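PDB 6HWL: glucosamine kinase from Streptacidiphilus jiangxiensis, which catalyses the magnesium- and ATP-dependent phosphorylation of D-glucosamine to D-glucosamine 6-phosphate and, to a lesser extent, acts on glucose. Local coordinates for residues A[78-83]-A[110-115]; A[335-340]-A[399-404]. All blocks are in the same frame, centred on the assembly; numbering follows the deposited sequence.

Interaction 1: A[78-83]-A[110-115]; sequences GTAEHL and TGERGI
The carboxylate of E112 plugs the N-terminal end of helix 79-87. E112 OE2 accepts from E81 N at 3.0 Å through the anti lone pair, the one directed away from OE1, and from A80 N through a weak, strongly bent bond of 2.9 Å. On the other oxygen, E112 OE1 accepts from G78 N, of the N-cap residue, at 3.1 Å, from above the carboxylate plane, and also bonds to G76 N. A water links T79 N to E112 OE1, lying 2.6 Å from that oxygen, so G78 N and E81 N are bound directly, A80 N weakly and T79 N through the water. The negative charge of E112 would probably be stabilised by the helix dipole.

E81 returns the grip: its OE2 accepts from G111 N at 2.6 Å, the amide standing well above the carboxylate plane. Both glutamates have CG anti to the carbonyl carbon (chi1 -61° in E81) and continue extended, which lets each span the gap from its own backbone to the other's. E81 CG passes 3.7 Å from E112 CG, and the two carboxylates are turned 77° apart.

Carbon contacts add little: A80 CB lies against E112 OE2, and T110 CG2 and CB are each 4.0 Å from E81 OE1.

Helix and strand axes run 106° apart, so the helix starts across the edge strand 112-115 of the six-stranded antiparallel sheet. That strand pairs with 122-126, through bonds such as R113 with I125, while A80 rests on V126 and V132 and L83 on V132 and W134, seating the helix on one face of the sheet in the N-terminal part of the kinase.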
ATOM      1  N   GLY A  78     -18.000  20.848  44.811  1.00 38.91           N
ATOM      2  CA  GLY A  78     -16.664  21.379  44.659  1.00 38.74           C
ATOM      3  C   GLY A  78     -15.567  20.354  44.480  1.00 36.98           C
ATOM      4  O   GLY A  78     -14.388  20.727  44.506  1.00 40.21           O
ATOM      5  N   THR A  79     -15.909  19.078  44.294  1.00 35.65           N
ATOM      6  CA  THR A  79     -14.881  18.052  44.157  1.00 34.57           C
ATOM      7  C   THR A  79     -14.238  18.088  42.776  1.00 34.72           C
ATOM      8  O   THR A  79     -13.024  17.894  42.649  1.00 29.05           O
ATOM      9  CB  THR A  79     -15.477  16.673  44.442  1.00 33.88           C
ATOM     10  OG1 THR A  79     -16.114  16.689  45.727  1.00 36.94           O
ATOM     11  CG2 THR A  79     -14.391  15.605  44.441  1.00 29.20           C
ATOM     12  N   ALA A  80     -15.031  18.339  41.732  1.00 38.17           N
ATOM     13  CA  ALA A  80     -14.456  18.503  40.402  1.00 37.60           C
ATOM     14  C   ALA A  80     -13.557  19.731  40.344  1.00 38.30           C
ATOM     15  O   ALA A  80     -12.517  19.715  39.677  1.00 34.84           O
ATOM     16  CB  ALA A  80     -15.567  18.591  39.353  1.00 35.66           C
ATOM     17  N   GLU A  81     -13.937  20.802  41.048  1.00 37.68           N
ATOM     18  CA  GLU A  81     -13.076  21.978  41.142  1.00 39.85           C
ATOM     19  C   GLU A  81     -11.750  21.640  41.809  1.00 40.67           C
ATOM     20  O   GLU A  81     -10.692  22.119  41.384  1.00 37.54           O
ATOM     21  CB  GLU A  81     -13.777  23.092  41.921  1.00 43.60           C
ATOM     22  CG  GLU A  81     -15.062  23.597  41.301  1.00 45.69           C
ATOM     23  CD  GLU A  81     -15.736  24.648  42.161  1.00 47.32           C
ATOM     24  OE1 GLU A  81     -15.148  25.042  43.190  1.00 49.91           O
ATOM     25  OE2 GLU A  81     -16.853  25.078  41.809  1.00 50.16           O
ATOM     26  N   HIS A  82     -11.791  20.827  42.869  1.00 37.22           N
ATOM     27  CA  HIS A  82     -10.568  20.479  43.584  1.00 33.19           C
ATOM     28  C   HIS A  82      -9.661  19.591  42.747  1.00 28.65           C
ATOM     29  O   HIS A  82      -8.433  19.686  42.857  1.00 31.24           O
ATOM     30  CB  HIS A  82     -10.909  19.801  44.912  1.00 30.53           C
ATOM     31  CG  HIS A  82     -11.265  20.761  46.005  1.00 36.11           C
ATOM     32  ND1 HIS A  82     -12.425  21.505  45.994  1.00 33.82           N
ATOM     33  CD2 HIS A  82     -10.607  21.108  47.136  1.00 36.34           C
ATOM     34  CE1 HIS A  82     -12.468  22.266  47.073  1.00 37.45           C
ATOM     35  NE2 HIS A  82     -11.376  22.046  47.782  1.00 38.42           N
ATOM     36  N   LEU A  83     -10.237  18.719  41.917  1.00 28.03           N
ATOM     37  CA  LEU A  83      -9.424  17.939  40.991  1.00 31.60           C
ATOM     38  C   LEU A  83      -8.733  18.847  39.982  1.00 31.31           C
ATOM     39  O   LEU A  83      -7.527  18.722  39.739  1.00 34.12           O
ATOM     40  CB  LEU A  83     -10.289  16.903  40.275  1.00 32.83           C
ATOM     41  CG  LEU A  83      -9.556  16.093  39.203  1.00 35.05           C
ATOM     42  CD1 LEU A  83      -8.470  15.231  39.834  1.00 32.74           C
ATOM     43  CD2 LEU A  83     -10.530  15.246  38.398  1.00 36.07           C
ATOM     44  N   THR A 110     -13.671  27.623  38.631  1.00 45.56           N
ATOM     45  CA  THR A 110     -14.636  27.302  39.673  1.00 46.99           C
ATOM     46  C   THR A 110     -16.047  27.317  39.104  1.00 48.51           C
ATOM     47  O   THR A 110     -16.300  27.849  38.021  1.00 48.90           O
ATOM     48  CB  THR A 110     -14.540  28.283  40.849  1.00 45.50           C
ATOM     49  OG1 THR A 110     -14.668  29.624  40.362  1.00 47.95           O
ATOM     50  CG2 THR A 110     -13.208  28.130  41.567  1.00 43.90           C
ATOM     51  N   GLY A 111     -16.972  26.732  39.861  1.00 50.60           N
ATOM     52  CA  GLY A 111     -18.347  26.607  39.415  1.00 47.66           C
ATOM     53  C   GLY A 111     -18.587  25.293  38.703  1.00 40.21           C
ATOM     54  O   GLY A 111     -17.914  24.989  37.714  1.00 37.49           O
ATOM     55  N   GLU A 112     -19.540  24.503  39.189  1.00 39.80           N
ATOM     56  CA  GLU A 112     -19.806  23.177  38.654  1.00 36.54           C
ATOM     57  C   GLU A 112     -21.220  23.100  38.096  1.00 40.87           C
ATOM     58  O   GLU A 112     -22.130  23.792  38.563  1.00 47.39           O
ATOM     59  CB  GLU A 112     -19.615  22.097  39.728  1.00 33.25           C
ATOM     60  CG  GLU A 112     -18.202  22.012  40.272  1.00 35.48           C
ATOM     61  CD  GLU A 112     -18.057  20.961  41.356  1.00 43.05           C
ATOM     62  OE1 GLU A 112     -19.084  20.584  41.961  1.00 43.13           O
ATOM     63  OE2 GLU A 112     -16.918  20.509  41.597  1.00 42.27           O
ATOM     64  N   ARG A 113     -21.394  22.245  37.090  1.00 35.89           N
ATOM     65  CA  ARG A 113     -22.694  22.038  36.465  1.00 42.09           C
ATOM     66  C   ARG A 113     -22.710  20.658  35.826  1.00 41.99           C
ATOM     67  O   ARG A 113     -21.791  20.311  35.077  1.00 38.45           O
ATOM     68  CB  ARG A 113     -22.983  23.123  35.420  1.00 48.88           C
ATOM     69  CG  ARG A 113     -24.293  22.935  34.672  1.00 53.17           C
ATOM     70  CD  ARG A 113     -24.601  24.132  33.781  1.00 56.68           C
ATOM     71  NE  ARG A 113     -23.554  24.373  32.792  1.00 57.48           N
ATOM     72  CZ  ARG A 113     -23.529  23.827  31.579  1.00 58.43           C
ATOM     73  NH1 ARG A 113     -24.494  23.000  31.202  1.00 59.24           N
ATOM     74  NH2 ARG A 113     -22.537  24.106  30.744  1.00 57.12           N
ATOM     75  N   GLY A 114     -23.747  19.878  36.124  1.00 45.60           N
ATOM     76  CA  GLY A 114     -23.820  18.526  35.607  1.00 47.42           C
ATOM     77  C   GLY A 114     -24.179  18.489  34.134  1.00 50.44           C
ATOM     78  O   GLY A 114     -24.940  19.314  33.629  1.00 52.16           O
ATOM     79  N   ILE A 115     -23.614  17.504  33.436  1.00 52.89           N
ATOM     80  CA  ILE A 115     -23.847  17.326  32.007  1.00 59.59           C
ATOM     81  C   ILE A 115     -23.819  15.837  31.696  1.00 69.01           C
ATOM     82  O   ILE A 115     -23.121  15.060  32.353  1.00 69.94           O
ATOM     83  CB  ILE A 115     -22.805  18.089  31.156  1.00 54.00           C
TER
HETATM   84  O   HOH W   1     -18.472  18.213  42.789  1.00 33.57           O

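Interaction 2: A[335-340]-A[399-404]; sequences AALDVV and TPLRYA
V340 and L401 interlock where two helices of the largely helical C-terminal part of the kinase, 335-356 and 398-416, pack together; their local axes pass 9.3 Å apart at a crossing angle of -51°. The contact is apolar. V340 points toward the facing helix and divides its branches over it: CG2 packs 3.9 Å from L401 CB, whereas CG1 is pressed onto the backbone. L401 reaches the other way; its CD1 lies against the A336-L337 peptide, 3.9 Å from L337 N. From the flank of helix 335-356 L337 sends a methyl inward, with CG anti to the backbone N (chi1 -171°), so that its CD1 comes 4.0 Å from L401 CD1; the two leucine side chains cross at nearly a right angle.

The polar partners of these residues lie outside the two segments. The guanidinium of R402 forms salt bridges with E406 and D347 and a hydrogen bond with Q373, tying helix 398-416 to helices 335-356 and 362-386, and T399 OG1 is hydrogen-bonded to D213 of the second protein copy in the crystal assembly. Closest of all across the interface is V340 CG1, 3.5 Å from both L401 O and R402 CA.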
ATOM      1  N   ALA A 335      -3.335   0.484  11.882  1.00 32.47           N
ATOM      2  CA  ALA A 335      -3.771   1.850  11.609  1.00 31.87           C
ATOM      3  C   ALA A 335      -4.832   1.888  10.517  1.00 30.60           C
ATOM      4  O   ALA A 335      -5.698   2.771  10.523  1.00 33.43           O
ATOM      5  CB  ALA A 335      -2.574   2.717  11.218  1.00 29.25           C
ATOM      6  N   ALA A 336      -4.790   0.935   9.582  1.00 31.44           N
ATOM      7  CA  ALA A 336      -5.790   0.876   8.524  1.00 31.54           C
ATOM      8  C   ALA A 336      -7.196   0.654   9.066  1.00 29.90           C
ATOM      9  O   ALA A 336      -8.171   0.936   8.360  1.00 34.52           O
ATOM     10  CB  ALA A 336      -5.436  -0.228   7.526  1.00 30.89           C
ATOM     11  N   LEU A 337      -7.326   0.154  10.298  1.00 30.07           N
ATOM     12  CA  LEU A 337      -8.650  -0.016  10.888  1.00 33.72           C
ATOM     13  C   LEU A 337      -9.338   1.329  11.091  1.00 35.70           C
ATOM     14  O   LEU A 337     -10.524   1.480  10.775  1.00 39.28           O
ATOM     15  CB  LEU A 337      -8.546  -0.777  12.210  1.00 37.03           C
ATOM     16  CG  LEU A 337      -9.869  -1.219  12.840  1.00 40.67           C
ATOM     17  CD1 LEU A 337     -10.647  -2.103  11.881  1.00 45.11           C
ATOM     18  CD2 LEU A 337      -9.626  -1.947  14.150  1.00 42.56           C
ATOM     19  N   ASP A 338      -8.609   2.320  11.616  1.00 31.51           N
ATOM     20  CA  ASP A 338      -9.164   3.666  11.717  1.00 31.65           C
ATOM     21  C   ASP A 338      -9.449   4.246  10.337  1.00 33.39           C
ATOM     22  O   ASP A 338     -10.471   4.914  10.135  1.00 31.98           O
ATOM     23  CB  ASP A 338      -8.210   4.585  12.484  1.00 32.74           C
ATOM     24  CG  ASP A 338      -8.174   4.288  13.973  1.00 37.91           C
ATOM     25  OD1 ASP A 338      -9.124   3.663  14.489  1.00 35.61           O
ATOM     26  OD2 ASP A 338      -7.192   4.699  14.629  1.00 37.99           O
ATOM     27  N   VAL A 339      -8.551   4.008   9.378  1.00 30.94           N
ATOM     28  CA  VAL A 339      -8.753   4.507   8.019  1.00 32.19           C
ATOM     29  C   VAL A 339     -10.028   3.923   7.425  1.00 30.93           C
ATOM     30  O   VAL A 339     -10.853   4.640   6.847  1.00 33.37           O
ATOM     31  CB  VAL A 339      -7.527   4.191   7.145  1.00 36.72           C
ATOM     32  CG1 VAL A 339      -7.781   4.607   5.703  1.00 32.56           C
ATOM     33  CG2 VAL A 339      -6.290   4.881   7.694  1.00 38.87           C
ATOM     34  N   VAL A 340     -10.205   2.607   7.563  1.00 33.94           N
ATOM     35  CA  VAL A 340     -11.405   1.956   7.048  1.00 34.94           C
ATOM     36  C   VAL A 340     -12.646   2.482   7.759  1.00 36.60           C
ATOM     37  O   VAL A 340     -13.680   2.738   7.129  1.00 37.13           O
ATOM     38  CB  VAL A 340     -11.272   0.427   7.180  1.00 41.80           C
ATOM     39  CG1 VAL A 340     -12.638  -0.223   7.309  1.00 42.99           C
ATOM     40  CG2 VAL A 340     -10.513  -0.139   5.985  1.00 35.05           C
ATOM     41  N   THR A 399      -9.314  -3.558   1.847  1.00 43.02           N
ATOM     42  CA  THR A 399     -10.485  -4.300   1.384  1.00 40.10           C
ATOM     43  C   THR A 399     -11.025  -5.274   2.425  1.00 37.17           C
ATOM     44  O   THR A 399     -12.236  -5.226   2.706  1.00 34.43           O
ATOM     45  CB  THR A 399     -10.165  -5.008   0.062  1.00 44.14           C
ATOM     46  OG1 THR A 399      -9.819  -4.034  -0.932  1.00 46.78           O
ATOM     47  CG2 THR A 399     -11.367  -5.810  -0.419  1.00 41.28           C
ATOM     48  N   PRO A 400     -10.223  -6.162   3.033  1.00 39.20           N
ATOM     49  CA  PRO A 400     -10.811  -7.076   4.030  1.00 36.74           C
ATOM     50  C   PRO A 400     -11.414  -6.358   5.226  1.00 35.18           C
ATOM     51  O   PRO A 400     -12.500  -6.739   5.681  1.00 32.81           O
ATOM     52  CB  PRO A 400      -9.626  -7.967   4.431  1.00 40.18           C
ATOM     53  CG  PRO A 400      -8.419  -7.173   4.095  1.00 41.92           C
ATOM     54  CD  PRO A 400      -8.781  -6.417   2.857  1.00 40.52           C
ATOM     55  N   LEU A 401     -10.750  -5.321   5.744  1.00 37.83           N
ATOM     56  CA  LEU A 401     -11.305  -4.601   6.886  1.00 37.70           C
ATOM     57  C   LEU A 401     -12.524  -3.775   6.496  1.00 36.55           C
ATOM     58  O   LEU A 401     -13.445  -3.617   7.306  1.00 38.36           O
ATOM     59  CB  LEU A 401     -10.239  -3.707   7.523  1.00 31.93           C
ATOM     60  CG  LEU A 401      -9.039  -4.419   8.154  1.00 34.90           C
ATOM     61  CD1 LEU A 401      -8.208  -3.451   8.985  1.00 28.75           C
ATOM     62  CD2 LEU A 401      -9.485  -5.607   8.994  1.00 36.74           C
ATOM     63  N   ARG A 402     -12.552  -3.244   5.270  1.00 34.44           N
ATOM     64  CA  ARG A 402     -13.722  -2.496   4.821  1.00 34.23           C
ATOM     65  C   ARG A 402     -14.953  -3.390   4.750  1.00 37.18           C
ATOM     66  O   ARG A 402     -16.045  -2.989   5.169  1.00 37.94           O
ATOM     67  CB  ARG A 402     -13.449  -1.848   3.464  1.00 35.42           C
ATOM     68  CG  ARG A 402     -14.644  -1.133   2.864  1.00 35.76           C
ATOM     69  CD  ARG A 402     -15.158  -0.041   3.787  1.00 36.53           C
ATOM     70  NE  ARG A 402     -16.331   0.627   3.229  1.00 38.42           N
ATOM     71  CZ  ARG A 402     -16.275   1.680   2.419  1.00 39.21           C
ATOM     72  NH1 ARG A 402     -17.392   2.224   1.957  1.00 38.58           N
ATOM     73  NH2 ARG A 402     -15.100   2.189   2.072  1.00 40.55           N
ATOM     74  N   TYR A 403     -14.797  -4.607   4.221  1.00 38.12           N
ATOM     75  CA  TYR A 403     -15.905  -5.556   4.218  1.00 42.08           C
ATOM     76  C   TYR A 403     -16.352  -5.875   5.638  1.00 40.38           C
ATOM     77  O   TYR A 403     -17.553  -5.994   5.908  1.00 41.19           O
ATOM     78  CB  TYR A 403     -15.507  -6.837   3.483  1.00 45.84           C
ATOM     79  CG  TYR A 403     -15.338  -6.680   1.986  1.00 50.44           C
ATOM     80  CD1 TYR A 403     -15.762  -5.530   1.331  1.00 51.36           C
ATOM     81  CD2 TYR A 403     -14.763  -7.690   1.226  1.00 53.43           C
ATOM     82  CE1 TYR A 403     -15.609  -5.388  -0.036  1.00 53.44           C
ATOM     83  CE2 TYR A 403     -14.608  -7.557  -0.141  1.00 56.56           C
ATOM     84  CZ  TYR A 403     -15.032  -6.406  -0.766  1.00 54.87           C
ATOM     85  OH  TYR A 403     -14.877  -6.273  -2.127  1.00 54.50           O
ATOM     86  N   ALA A 404     -15.397  -6.011   6.563  1.00 38.77           N
ATOM     87  CA  ALA A 404     -15.745  -6.295   7.950  1.00 39.16           C
ATOM     88  C   ALA A 404     -16.483  -5.131   8.597  1.00 40.44           C
ATOM     89  O   ALA A 404     -17.346  -5.347   9.455  1.00 41.70           O
ATOM     90  CB  ALA A 404     -14.487  -6.636   8.748  1.00 38.95           C
TER

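Interactions 1 and 2 lie on opposite sides of the centre of the chain, with centres 40 Å apart and nearest atoms about 25 Å apart, and follow one another in sequence. Interaction 1 is polar and belongs to the N-terminal sheet region: the side chain of A80 is about 10 Å from that of K133, inferred to bind ATP, and G111 is about 11 Å from the side chain of Y187, another inferred ATP-site residue. Interaction 2 is apolar and lies near the sugar site, the side chain of R402 being about 8 Å from that of E409 and L337 about 9 Å from that of D300, both of which bind D-glucosamine.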